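Local coordinates for protein aminoglycoside phosphotransferase (Streptomyces rimosus, PDB 6FUC) that probably transfers a phosphate group from ATP to streptomycin, a kinase reaction consistent with a role in antibiotic resistance, at residues A105-I110 with L224-A229; F127-G132 with R261-L266; G188-P193 with Y219-L224; L192-L197 with F207-R212. All blocks are in the same frame, centred on the assembly; numbering follows the deposited sequence.

Contact 1: A105-I110 with L224-A229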
loop_
_atom_site.group_PDB
_atom_site.type_symbol
_atom_site.label_atom_id
_atom_site.label_comp_id
_atom_site.label_asym_id
_atom_site.label_seq_id
_atom_site.Cartn_x
_atom_site.Cartn_y
_atom_site.Cartn_z
ATOM N N ALA A 105 6.325 15.625 -12.921
ATOM C CA ALA A 105 7.383 14.997 -13.703
ATOM C C ALA A 105 7.331 13.452 -13.642
ATOM O O ALA A 105 7.777 12.801 -14.559
ATOM C CB ALA A 105 8.787 15.438 -13.216
ATOM N N ALA A 106 6.907 12.921 -12.529
ATOM C CA ALA A 106 6.838 11.482 -12.305
ATOM C C ALA A 106 5.504 10.872 -12.737
ATOM O O ALA A 106 5.339 9.655 -12.654
ATOM C CB ALA A 106 7.044 11.200 -10.839
ATOM N N TRP A 107 4.542 11.681 -13.201
ATOM C CA TRP A 107 3.169 11.197 -13.347
ATOM C C TRP A 107 3.040 10.114 -14.427
ATOM O O TRP A 107 2.522 9.002 -14.190
ATOM C CB TRP A 107 2.260 12.360 -13.592
ATOM C CG TRP A 107 0.756 12.123 -13.428
ATOM C CD1 TRP A 107 -0.194 12.386 -14.355
ATOM C CD2 TRP A 107 0.081 11.696 -12.265
ATOM N NE1 TRP A 107 -1.428 12.144 -13.840
ATOM C CE2 TRP A 107 -1.309 11.706 -12.560
ATOM C CE3 TRP A 107 0.487 11.271 -11.019
ATOM C CZ2 TRP A 107 -2.269 11.332 -11.656
ATOM C CZ3 TRP A 107 -0.492 10.883 -10.083
ATOM C CH2 TRP A 107 -1.868 10.919 -10.429
ATOM N N GLU A 108 3.561 10.394 -15.606
ATOM C CA GLU A 108 3.586 9.344 -16.668
ATOM C C GLU A 108 4.510 8.164 -16.314
ATOM O O GLU A 108 4.138 6.999 -16.529
ATOM C CB GLU A 108 3.868 9.892 -18.084
ATOM C CG GLU A 108 2.766 10.773 -18.577
ATOM C CD GLU A 108 3.069 11.396 -19.921
ATOM O OE1 GLU A 108 4.233 11.423 -20.360
ATOM O OE2 GLU A 108 2.073 11.820 -20.536
ATOM N N PRO A 109 5.681 8.437 -15.698
ATOM C CA PRO A 109 6.500 7.320 -15.225
ATOM C C PRO A 109 5.754 6.407 -14.216
ATOM O O PRO A 109 5.916 5.173 -14.282
ATOM C CB PRO A 109 7.701 7.997 -14.594
ATOM C CG PRO A 109 7.890 9.190 -15.454
ATOM C CD PRO A 109 6.496 9.645 -15.825
ATOM N N ILE A 110 4.944 6.991 -13.352
ATOM C CA ILE A 110 4.167 6.211 -12.419
ATOM C C ILE A 110 3.143 5.382 -13.179
ATOM O O ILE A 110 2.963 4.168 -12.917
ATOM C CB ILE A 110 3.534 7.110 -11.324
ATOM C CG1 ILE A 110 4.568 7.669 -10.383
ATOM C CG2 ILE A 110 2.484 6.300 -10.572
ATOM C CD1 ILE A 110 4.090 8.798 -9.534
ATOM N N LEU A 224 -6.553 4.867 -4.629
ATOM C CA LEU A 224 -5.653 5.413 -3.581
ATOM C C LEU A 224 -4.597 6.313 -4.171
ATOM O O LEU A 224 -4.261 7.340 -3.599
ATOM C CB LEU A 224 -5.002 4.278 -2.802
ATOM C CG LEU A 224 -5.907 3.269 -2.113
ATOM C CD1 LEU A 224 -5.111 2.330 -1.288
ATOM C CD2 LEU A 224 -7.160 3.774 -1.535
ATOM N N LEU A 225 -4.085 5.943 -5.327
ATOM C CA LEU A 225 -3.091 6.757 -6.003
ATOM C C LEU A 225 -3.708 8.124 -6.360
ATOM O O LEU A 225 -3.116 9.170 -6.085
ATOM C CB LEU A 225 -2.593 6.051 -7.207
ATOM C CG LEU A 225 -1.629 6.879 -8.057
ATOM C CD1 LEU A 225 -0.400 7.407 -7.364
ATOM C CD2 LEU A 225 -1.231 6.060 -9.244
ATOM N N PHE A 226 -4.888 8.110 -6.957
ATOM C CA PHE A 226 -5.492 9.353 -7.368
ATOM C C PHE A 226 -5.854 10.206 -6.170
ATOM O O PHE A 226 -5.633 11.449 -6.226
ATOM C CB PHE A 226 -6.733 9.113 -8.206
ATOM C CG PHE A 226 -6.494 8.493 -9.539
ATOM C CD1 PHE A 226 -5.262 8.471 -10.104
ATOM C CD2 PHE A 226 -7.571 8.007 -10.291
ATOM C CE1 PHE A 226 -5.051 7.945 -11.359
ATOM C CE2 PHE A 226 -7.380 7.472 -11.526
ATOM C CZ PHE A 226 -6.113 7.435 -12.105
ATOM N N ALA A 227 -6.425 9.629 -5.123
ATOM C CA ALA A 227 -6.842 10.462 -3.968
ATOM C C ALA A 227 -5.634 11.062 -3.292
ATOM O O ALA A 227 -5.658 12.217 -2.905
ATOM C CB ALA A 227 -7.621 9.578 -3.012
ATOM N N THR A 228 -4.558 10.292 -3.134
ATOM C CA THR A 228 -3.383 10.852 -2.467
ATOM C C THR A 228 -2.667 11.866 -3.340
ATOM O O THR A 228 -2.176 12.881 -2.864
ATOM C CB THR A 228 -2.486 9.781 -1.880
ATOM O OG1 THR A 228 -1.997 8.871 -2.904
ATOM C CG2 THR A 228 -3.177 9.014 -0.805
ATOM N N ALA A 229 -2.672 11.684 -4.637
ATOM C CA ALA A 229 -2.104 12.722 -5.498
ATOM C C ALA A 229 -2.931 14.003 -5.517
ATOM O O ALA A 229 -2.330 15.058 -5.670
ATOM C CB ALA A 229 -2.054 12.225 -6.915
#

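Contact 2: F127-G132 with R261-L266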
loop_
_atom_site.group_PDB
_atom_site.type_symbol
_atom_site.label_atom_id
_atom_site.label_comp_id
_atom_site.label_asym_id
_atom_site.label_seq_id
_atom_site.Cartn_x
_atom_site.Cartn_y
_atom_site.Cartn_z
ATOM N N PHE A 127 -0.852 -14.675 -4.728
ATOM C CA PHE A 127 -1.467 -13.831 -3.680
ATOM C C PHE A 127 -2.731 -13.171 -4.210
ATOM O O PHE A 127 -2.833 -12.810 -5.392
ATOM C CB PHE A 127 -0.477 -12.735 -3.296
ATOM C CG PHE A 127 0.872 -13.284 -2.936
ATOM C CD1 PHE A 127 1.055 -13.983 -1.802
ATOM C CD2 PHE A 127 1.935 -13.115 -3.787
ATOM C CE1 PHE A 127 2.292 -14.519 -1.462
ATOM C CE2 PHE A 127 3.175 -13.641 -3.476
ATOM C CZ PHE A 127 3.362 -14.366 -2.322
ATOM N N THR A 128 -3.661 -12.967 -3.276
ATOM C CA THR A 128 -4.904 -12.278 -3.565
ATOM C C THR A 128 -5.183 -11.184 -2.540
ATOM O O THR A 128 -4.861 -11.322 -1.367
ATOM C CB THR A 128 -6.071 -13.248 -3.623
ATOM O OG1 THR A 128 -6.338 -13.776 -2.310
ATOM C CG2 THR A 128 -5.889 -14.305 -4.658
ATOM N N ARG A 129 -5.849 -10.135 -2.999
ATOM C CA ARG A 129 -6.487 -9.152 -2.081
ATOM C C ARG A 129 -7.835 -8.791 -2.706
ATOM O O ARG A 129 -8.203 -7.645 -2.884
ATOM C CB ARG A 129 -5.624 -7.914 -1.808
ATOM C CG ARG A 129 -5.224 -7.105 -2.996
ATOM C CD ARG A 129 -5.295 -5.631 -2.716
ATOM N NE ARG A 129 -6.714 -5.256 -2.498
ATOM C CZ ARG A 129 -7.137 -4.072 -2.068
ATOM N NH1 ARG A 129 -6.332 -3.087 -1.693
ATOM N NH2 ARG A 129 -8.441 -3.836 -2.107
ATOM N N GLU A 130 -8.591 -9.834 -3.064
ATOM C CA GLU A 130 -9.813 -9.690 -3.784
ATOM C C GLU A 130 -10.917 -9.172 -2.862
ATOM O O GLU A 130 -10.788 -9.169 -1.627
ATOM C CB GLU A 130 -10.195 -10.982 -4.524
ATOM C CG GLU A 130 -9.299 -11.267 -5.709
ATOM C CD GLU A 130 -9.261 -12.678 -6.141
ATOM O OE1 GLU A 130 -9.578 -13.608 -5.296
ATOM O OE2 GLU A 130 -8.883 -12.938 -7.308
ATOM N N LEU A 131 -12.015 -8.746 -3.496
ATOM C CA LEU A 131 -12.989 -7.984 -2.743
ATOM C C LEU A 131 -13.616 -8.808 -1.638
ATOM O O LEU A 131 -13.969 -8.269 -0.593
ATOM C CB LEU A 131 -14.033 -7.453 -3.735
ATOM C CG LEU A 131 -15.133 -6.631 -3.117
ATOM C CD1 LEU A 131 -14.618 -5.498 -2.271
ATOM C CD2 LEU A 131 -15.997 -6.123 -4.232
ATOM N N GLY A 132 -13.853 -10.095 -1.856
ATOM C CA GLY A 132 -14.469 -10.864 -0.775
ATOM C C GLY A 132 -13.638 -10.881 0.476
ATOM O O GLY A 132 -14.159 -10.754 1.605
ATOM N N ARG A 261 -14.643 5.257 -6.599
ATOM C CA ARG A 261 -15.112 5.746 -5.305
ATOM C C ARG A 261 -15.407 4.608 -4.329
ATOM O O ARG A 261 -15.226 4.749 -3.131
ATOM C CB ARG A 261 -16.324 6.678 -5.533
ATOM C CG ARG A 261 -16.005 8.138 -5.772
ATOM C CD ARG A 261 -17.297 8.970 -5.858
ATOM N NE ARG A 261 -18.114 8.758 -4.657
ATOM C CZ ARG A 261 -19.250 8.064 -4.603
ATOM N NH1 ARG A 261 -19.750 7.506 -5.703
ATOM N NH2 ARG A 261 -19.891 7.938 -3.441
ATOM N N PHE A 262 -15.939 3.485 -4.857
ATOM C CA PHE A 262 -16.206 2.339 -4.012
ATOM C C PHE A 262 -14.891 1.936 -3.311
ATOM O O PHE A 262 -14.888 1.688 -2.107
ATOM C CB PHE A 262 -16.753 1.199 -4.867
ATOM C CG PHE A 262 -16.986 -0.089 -4.151
ATOM C CD1 PHE A 262 -18.153 -0.364 -3.486
ATOM C CD2 PHE A 262 -15.978 -1.028 -4.083
ATOM C CE1 PHE A 262 -18.330 -1.568 -2.800
ATOM C CE2 PHE A 262 -16.146 -2.220 -3.394
ATOM C CZ PHE A 262 -17.334 -2.487 -2.783
ATOM N N TYR A 263 -13.808 1.776 -4.079
ATOM C CA TYR A 263 -12.541 1.373 -3.439
ATOM C C TYR A 263 -11.958 2.446 -2.539
ATOM O O TYR A 263 -11.373 2.115 -1.499
ATOM C CB TYR A 263 -11.533 0.897 -4.520
ATOM C CG TYR A 263 -11.915 -0.450 -5.037
ATOM C CD1 TYR A 263 -11.684 -1.595 -4.269
ATOM C CD2 TYR A 263 -12.574 -0.623 -6.250
ATOM C CE1 TYR A 263 -12.108 -2.844 -4.690
ATOM C CE2 TYR A 263 -12.976 -1.878 -6.685
ATOM C CZ TYR A 263 -12.780 -2.982 -5.916
ATOM O OH TYR A 263 -13.175 -4.232 -6.264
ATOM N N LEU A 264 -12.099 3.713 -2.913
ATOM C CA LEU A 264 -11.665 4.796 -2.036
ATOM C C LEU A 264 -12.324 4.705 -0.676
ATOM O O LEU A 264 -11.699 4.912 0.332
ATOM C CB LEU A 264 -11.955 6.148 -2.677
ATOM C CG LEU A 264 -11.405 7.326 -1.878
ATOM C CD1 LEU A 264 -9.858 7.298 -1.764
ATOM C CD2 LEU A 264 -11.890 8.604 -2.509
ATOM N N HIS A 265 -13.631 4.429 -0.724
ATOM C CA HIS A 265 -14.421 4.397 0.483
ATOM C C HIS A 265 -14.285 3.087 1.303
ATOM O O HIS A 265 -14.385 3.125 2.533
ATOM C CB HIS A 265 -15.879 4.649 0.159
ATOM C CG HIS A 265 -16.109 6.063 -0.263
ATOM N ND1 HIS A 265 -17.349 6.510 -0.673
ATOM C CD2 HIS A 265 -15.267 7.131 -0.351
ATOM C CE1 HIS A 265 -17.245 7.797 -0.990
ATOM N NE2 HIS A 265 -15.994 8.197 -0.811
ATOM N N LEU A 266 -14.002 1.997 0.597
ATOM C CA LEU A 266 -13.800 0.730 1.303
ATOM C C LEU A 266 -12.478 0.760 2.066
ATOM O O LEU A 266 -12.374 0.254 3.207
ATOM C CB LEU A 266 -13.809 -0.426 0.302
ATOM C CG LEU A 266 -13.536 -1.800 0.894
ATOM C CD1 LEU A 266 -14.540 -2.217 1.964
ATOM C CD2 LEU A 266 -13.459 -2.823 -0.240
#

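Contact 3: G188-P193 with Y219-L224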
loop_
_atom_site.group_PDB
_atom_site.type_symbol
_atom_site.label_atom_id
_atom_site.label_comp_id
_atom_site.label_asym_id
_atom_site.label_seq_id
_atom_site.Cartn_x
_atom_site.Cartn_y
_atom_site.Cartn_z
ATOM N N GLY A 188 -1.626 -3.147 -3.777
ATOM C CA GLY A 188 -2.470 -3.416 -2.635
ATOM C C GLY A 188 -2.630 -2.278 -1.674
ATOM O O GLY A 188 -3.584 -2.310 -0.883
ATOM N N ASP A 189 -1.730 -1.304 -1.710
ATOM C CA ASP A 189 -1.828 -0.100 -0.876
ATOM C C ASP A 189 -1.107 1.030 -1.622
ATOM O O ASP A 189 -0.092 1.570 -1.171
ATOM C CB ASP A 189 -1.248 -0.324 0.502
ATOM C CG ASP A 189 -1.342 0.875 1.400
ATOM O OD1 ASP A 189 -2.235 1.705 1.174
ATOM O OD2 ASP A 189 -0.526 0.977 2.345
ATOM N N LEU A 190 -1.662 1.390 -2.768
ATOM C CA LEU A 190 -0.936 2.261 -3.754
ATOM C C LEU A 190 -1.201 3.732 -3.437
ATOM O O LEU A 190 -1.592 4.514 -4.314
ATOM C CB LEU A 190 -1.235 1.876 -5.163
ATOM C CG LEU A 190 -0.251 2.473 -6.207
ATOM C CD1 LEU A 190 1.149 1.861 -6.044
ATOM C CD2 LEU A 190 -0.774 2.250 -7.607
ATOM N N CYS A 191 -0.944 4.130 -2.189
ATOM C CA CYS A 191 -0.880 5.533 -1.848
ATOM C C CYS A 191 0.486 6.068 -2.217
ATOM O O CYS A 191 1.495 5.325 -2.250
ATOM C CB CYS A 191 -1.146 5.700 -0.384
ATOM S SG CYS A 191 -0.211 4.746 0.719
ATOM N N LEU A 192 0.609 7.388 -2.382
ATOM C CA LEU A 192 1.898 7.995 -2.764
ATOM C C LEU A 192 3.109 7.636 -1.911
ATOM O O LEU A 192 4.187 7.490 -2.465
ATOM C CB LEU A 192 1.796 9.524 -2.832
ATOM C CG LEU A 192 0.995 10.116 -3.962
ATOM C CD1 LEU A 192 1.100 11.626 -3.886
ATOM C CD2 LEU A 192 1.458 9.627 -5.332
ATOM N N PRO A 193 2.967 7.460 -0.581
ATOM C CA PRO A 193 4.136 7.115 0.198
ATOM C C PRO A 193 4.808 5.834 -0.257
ATOM O O PRO A 193 5.984 5.618 0.064
ATOM C CB PRO A 193 3.594 6.958 1.639
ATOM C CG PRO A 193 2.451 7.956 1.661
ATOM C CD PRO A 193 1.823 7.797 0.308
ATOM N N TYR A 219 -8.754 -0.680 -9.833
ATOM C CA TYR A 219 -9.147 0.495 -9.012
ATOM C C TYR A 219 -8.859 0.382 -7.535
ATOM O O TYR A 219 -8.843 1.391 -6.856
ATOM C CB TYR A 219 -10.631 0.860 -9.294
ATOM C CG TYR A 219 -10.780 1.603 -10.569
ATOM C CD1 TYR A 219 -10.390 2.919 -10.647
ATOM C CD2 TYR A 219 -11.195 1.014 -11.727
ATOM C CE1 TYR A 219 -10.453 3.627 -11.817
ATOM C CE2 TYR A 219 -11.293 1.731 -12.947
ATOM C CZ TYR A 219 -10.854 3.018 -12.987
ATOM O OH TYR A 219 -10.898 3.746 -14.151
ATOM N N ALA A 220 -8.602 -0.838 -7.025
ATOM C CA ALA A 220 -8.145 -0.952 -5.655
ATOM C C ALA A 220 -6.861 -0.157 -5.469
ATOM O O ALA A 220 -6.598 0.364 -4.362
ATOM C CB ALA A 220 -7.958 -2.409 -5.253
ATOM N N ASP A 221 -6.022 -0.135 -6.482
ATOM C CA ASP A 221 -4.808 0.665 -6.531
ATOM C C ASP A 221 -5.068 2.066 -7.024
ATOM O O ASP A 221 -4.634 3.047 -6.373
ATOM C CB ASP A 221 -3.761 -0.017 -7.450
ATOM C CG ASP A 221 -2.888 -1.078 -6.838
ATOM O OD1 ASP A 221 -3.037 -1.394 -5.652
ATOM O OD2 ASP A 221 -2.061 -1.617 -7.617
ATOM N N LEU A 222 -5.739 2.246 -8.149
ATOM C CA LEU A 222 -5.845 3.569 -8.736
ATOM C C LEU A 222 -6.619 4.542 -7.839
ATOM O O LEU A 222 -6.303 5.721 -7.798
ATOM C CB LEU A 222 -6.444 3.535 -10.100
ATOM C CG LEU A 222 -5.713 2.683 -11.156
ATOM C CD1 LEU A 222 -6.463 2.715 -12.476
ATOM C CD2 LEU A 222 -4.235 3.120 -11.219
ATOM N N ALA A 223 -7.617 4.043 -7.092
ATOM C CA ALA A 223 -8.369 4.947 -6.226
ATOM C C ALA A 223 -7.455 5.635 -5.224
ATOM O O ALA A 223 -7.604 6.824 -4.914
ATOM C CB ALA A 223 -9.483 4.221 -5.510
ATOM N N LEU A 224 -6.553 4.867 -4.629
ATOM C CA LEU A 224 -5.653 5.413 -3.581
ATOM C C LEU A 224 -4.597 6.313 -4.171
ATOM O O LEU A 224 -4.261 7.340 -3.599
ATOM C CB LEU A 224 -5.002 4.278 -2.802
ATOM C CG LEU A 224 -5.907 3.269 -2.113
ATOM C CD1 LEU A 224 -5.111 2.330 -1.288
ATOM C CD2 LEU A 224 -7.160 3.774 -1.535
HETATM O O HOH W 1 -3.992 -0.205 -3.399
#

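Contact 4: L192-L197 with F207-R212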
loop_
_atom_site.group_PDB
_atom_site.type_symbol
_atom_site.label_atom_id
_atom_site.label_comp_id
_atom_site.label_asym_id
_atom_site.label_seq_id
_atom_site.Cartn_x
_atom_site.Cartn_y
_atom_site.Cartn_z
ATOM N N LEU A 192 0.609 7.388 -2.382
ATOM C CA LEU A 192 1.898 7.995 -2.764
ATOM C C LEU A 192 3.109 7.636 -1.911
ATOM O O LEU A 192 4.187 7.490 -2.465
ATOM C CB LEU A 192 1.796 9.524 -2.832
ATOM C CG LEU A 192 0.995 10.116 -3.962
ATOM C CD1 LEU A 192 1.100 11.626 -3.886
ATOM C CD2 LEU A 192 1.458 9.627 -5.332
ATOM N N PRO A 193 2.967 7.460 -0.581
ATOM C CA PRO A 193 4.136 7.115 0.198
ATOM C C PRO A 193 4.808 5.834 -0.257
ATOM O O PRO A 193 5.984 5.618 0.064
ATOM C CB PRO A 193 3.594 6.958 1.639
ATOM C CG PRO A 193 2.451 7.956 1.661
ATOM C CD PRO A 193 1.823 7.797 0.308
ATOM N N ASN A 194 4.058 4.952 -0.900
ATOM C CA ASN A 194 4.555 3.612 -1.243
ATOM C C ASN A 194 5.181 3.529 -2.615
ATOM O O ASN A 194 5.572 2.432 -3.062
ATOM C CB ASN A 194 3.495 2.568 -0.972
ATOM C CG ASN A 194 3.157 2.480 0.471
ATOM O OD1 ASN A 194 4.001 2.781 1.337
ATOM N ND2 ASN A 194 1.972 1.981 0.795
ATOM N N ILE A 195 5.315 4.668 -3.281
ATOM C CA ILE A 195 5.975 4.757 -4.609
ATOM C C ILE A 195 7.227 5.607 -4.366
ATOM O O ILE A 195 7.126 6.752 -3.977
ATOM C CB ILE A 195 5.061 5.403 -5.653
ATOM C CG1 ILE A 195 3.719 4.658 -5.750
ATOM C CG2 ILE A 195 5.793 5.497 -6.951
ATOM C CD1 ILE A 195 2.742 5.352 -6.604
ATOM N N ILE A 196 8.395 5.021 -4.609
ATOM C CA ILE A 196 9.665 5.722 -4.399
ATOM C C ILE A 196 10.128 6.228 -5.759
ATOM O O ILE A 196 10.187 5.452 -6.728
ATOM C CB ILE A 196 10.712 4.828 -3.769
ATOM C CG1 ILE A 196 10.187 4.183 -2.483
ATOM C CG2 ILE A 196 11.974 5.650 -3.473
ATOM C CD1 ILE A 196 9.642 5.107 -1.411
ATOM N N LEU A 197 10.502 7.491 -5.813
ATOM C CA LEU A 197 10.947 8.148 -7.053
ATOM C C LEU A 197 12.455 8.337 -7.034
ATOM O O LEU A 197 13.066 8.654 -6.013
ATOM C CB LEU A 197 10.295 9.530 -7.187
ATOM C CG LEU A 197 8.773 9.522 -7.128
ATOM C CD1 LEU A 197 8.232 10.939 -7.227
ATOM C CD2 LEU A 197 8.145 8.643 -8.156
ATOM N N PHE A 207 8.642 0.179 -5.627
ATOM C CA PHE A 207 7.490 0.168 -4.732
ATOM C C PHE A 207 7.904 -0.393 -3.364
ATOM O O PHE A 207 8.776 -1.259 -3.321
ATOM C CB PHE A 207 6.398 -0.715 -5.308
ATOM C CG PHE A 207 5.888 -0.263 -6.645
ATOM C CD1 PHE A 207 5.027 0.790 -6.753
ATOM C CD2 PHE A 207 6.313 -0.869 -7.814
ATOM C CE1 PHE A 207 4.552 1.226 -7.988
ATOM C CE2 PHE A 207 5.840 -0.429 -9.063
ATOM C CZ PHE A 207 4.941 0.598 -9.103
ATOM N N ILE A 208 7.262 0.083 -2.304
ATOM C CA ILE A 208 7.481 -0.439 -0.977
ATOM C C ILE A 208 6.139 -0.801 -0.318
ATOM O O ILE A 208 5.083 -0.527 -0.890
ATOM C CB ILE A 208 8.291 0.539 -0.104
ATOM C CG1 ILE A 208 7.522 1.851 0.137
ATOM C CG2 ILE A 208 9.672 0.779 -0.669
ATOM C CD1 ILE A 208 8.039 2.658 1.303
ATOM N N ASP A 209 6.207 -1.396 0.853
ATOM C CA ASP A 209 5.018 -1.674 1.673
ATOM C C ASP A 209 4.004 -2.534 0.905
ATOM O O ASP A 209 2.842 -2.197 0.682
ATOM C CB ASP A 209 4.448 -0.418 2.304
ATOM C CG ASP A 209 5.423 0.112 3.410
ATOM O OD1 ASP A 209 6.339 -0.595 3.866
ATOM O OD2 ASP A 209 5.289 1.288 3.790
ATOM N N LEU A 210 4.522 -3.736 0.551
ATOM C CA LEU A 210 3.865 -4.695 -0.338
ATOM C C LEU A 210 3.036 -5.736 0.339
ATOM O O LEU A 210 2.661 -6.739 -0.262
ATOM C CB LEU A 210 4.949 -5.329 -1.220
ATOM C CG LEU A 210 5.654 -4.404 -2.171
ATOM C CD1 LEU A 210 6.987 -4.925 -2.614
ATOM C CD2 LEU A 210 4.795 -4.125 -3.367
ATOM N N GLY A 211 2.683 -5.513 1.617
ATOM C CA GLY A 211 2.000 -6.513 2.391
ATOM C C GLY A 211 0.617 -6.908 1.951
ATOM O O GLY A 211 0.116 -7.946 2.378
ATOM N N ARG A 212 -0.028 -6.107 1.079
ATOM C CA ARG A 212 -1.341 -6.407 0.504
ATOM C C ARG A 212 -1.270 -6.772 -0.963
ATOM O O ARG A 212 -2.330 -6.844 -1.601
ATOM C CB ARG A 212 -2.321 -5.266 0.776
ATOM C CG ARG A 212 -2.696 -5.174 2.214
ATOM C CD ARG A 212 -3.695 -4.029 2.448
ATOM N NE ARG A 212 -4.202 -4.079 3.795
ATOM C CZ ARG A 212 -5.356 -3.519 4.153
ATOM N NH1 ARG A 212 -6.056 -2.825 3.302
ATOM N NH2 ARG A 212 -5.781 -3.658 5.402
#

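Contact 1: A105-I110 with L224-A229
The indole of Trp107 and the phenyl ring of Phe226 are the flat groups here, and they meet obliquely where CH2 of Trp107 comes to 4.2 Å from CD1 of Phe226, the two side chains crossing at about a right angle. On the same six-membered part of the indole, the methyl CB of Ala229 also arrives obliquely, 3.8 Å from CH2 of Trp107, and Leu225 CD1 follows at 4.4 Å from Trp107 CZ3. CG of Trp107 is anti to the backbone N (chi1 -165°), beside the carbonyl carbon; the far ring atoms CZ3 and CH2 make the contacts across. Phe247 and Trp233 meet Trp107 edge-to-face, and NE1 of this buried residue donates to Ala243 O. A second bridge is aliphatic: Ile110 CG2 touches Leu225 CD2 at 4.0 Å. No hydrogen bond joins the two segments; every touching residue is buried and apolar in its contacts. Behind this surface Leu224 O takes bonds from both Thr228 N and Thr228 OG1, on opposite faces of its carbonyl plane. The segments run antiparallel (177°), their axes 13.3 Å apart, a distance at which the indole reaches even the short Ala229. Helix 100-117, kinked at Pro109, thus packs beside helix 219-233, with Phe247 of helix 243-251 against both and Ile195 of strand 195-197 touching Ile110 and Leu225.

Contact 2: F127-G132 with R261-L266
Leu131 overlaps Phe262 tip to tip, its CD1 methyl lying at the ring edge, in plane, 3.8 Å from Phe262 CE2. The pair belongs to the helical lobe of a kinase-like fold, where the first turn of helix 131-143 meets the final turns of helix 257-266. Leu131 sends CG anti to its backbone N (chi1 180°), and both methyls of its forked end touch Phe262: CD1 also presses on Leu266 CD2 at 3.6 Å, while CD2 also stands 4.0 Å from Tyr263 OH. One leucine thus touches three side chains of helix 257-266. Two of those three meet each other as well, since Phe262 CD2 sits over the centre of the Tyr263 ring, 3.9 Å above its plane. Arg129 makes only a peripheral contact here, NH2 lying 4.5 Å from Tyr263 CD1 in an oblique approach; the polar end is turned to Gly188, whose carbonyl O accepts from NH1. Glu130 is the N-cap residue of helix 131-143, and its OE2 forms a salt bridge with Arg215. Arg175 and Leu176 of helix 172-181 add further packing on Leu131. That same helix supplies Glu179, whose OE2 accepts a hydrogen bond from the backbone N of Leu131, in the first turn of helix 131-143.

Contact 3: G188-P193 with Y219-L224
Leu190 and Asp221 cross at about a right angle, the leucine methyl CD2 resting 3.8 Å from Asp221 CB, while the carboxylate is bonded to the loop backbone. There Gly188 N donates to the syn lone pair of Asp221 OD1 at 2.9 Å, nearly straight at 165°. A chi1 of -85° sets the carboxylate carbon beside the aspartate's own backbone N, anti to its carbonyl carbon. OD1 takes a second bond from a water 2.7 Å away; this water also donates to Ala220 O and accepts from Leu190 N, tying the helix start to the loop. OD2 is held by His118 NE2 and His187 N, so several donors fix the rotation of this buried group. Leu224 crosses Asp189 at about a right angle too, its CD1 methyl 3.8 Å from Asp189 OD1, while its CB lies 3.7 Å from Leu190 O. Leu190 is the centre of an inverse gamma turn, closed by a weak bond from Cys191 N to Asp189 O. An aspartate gripping the backbone of the probable catalytic loop, with its HGD motif, recalls the one on helix F of protein kinases. The loop between strands 184-186 and 195-197 is thereby fastened to the first turns of helix 219-233, with Val114 of helix 100-117 against Leu190 and Tyr263 of helix 257-266 against Ala220.

Contact 4: L192-L197 with F207-R212
Asn194 makes the central contacts: its carbonyl O accepts from Ile208 N at 3.0 Å (166° at the hydrogen), and the same O lies 3.4 Å from Phe207 CA in a CA-H...O contact. Its side chain crosses that of Asp209 at about a right angle, amide and carboxylate planes 86° apart. OD1 of Asn194 and OD2 of Asp209 come within 3.1 Å, two acceptors with no hydrogen bond between them. Along the strands, Ile195 and Phe207 form an antiparallel non-hydrogen-bonded pair, side by side and pointing the same way, with CG1 of the isoleucine 4.2 Å from CE1 of the ring. Ile196 CG1 meets Ile208 CG2 at 3.9 Å; Ile208 CG1, between backbone N and carbonyl carbon (chi1 64°), lies 3.7 Å from Asn194 CA. Farther out, Asn194 ND2 donates to Asp189 O and His187 NE2 to Ile208 O, holding the Asn194 side chain and the Ile208 backbone. The sequence HGDLCLPN followed by IDLG matches the catalytic-loop and DFG-like motifs of kinase-fold phosphotransferases, in whose relatives the corresponding asparagine and aspartate bind magnesium, consistent with the facing oxygens here.

From the N terminus, helix 100-117 supplies the first half of contact 1, and the loop leading into helix 131-143 supplies the first half of contact 2. Next, the 188-197 region starts both contacts 3 and 4, which share Leu192 and Pro193. Contact 4 closes first, a short hairpin-like loop to 207-212; contact 3 then closes at helix 219-233, contact 1 farther along that helix, and contact 2 at helix 257-266. Contacts 1 and 2 cross along the chain, and contacts 3 and 4 fall within the spans of both. Thr228 and Arg129 bond the probable catalytic loop to helix 219-233 and to the loop before helix 131-143; Asn194 bonds contacts 3 and 4 together.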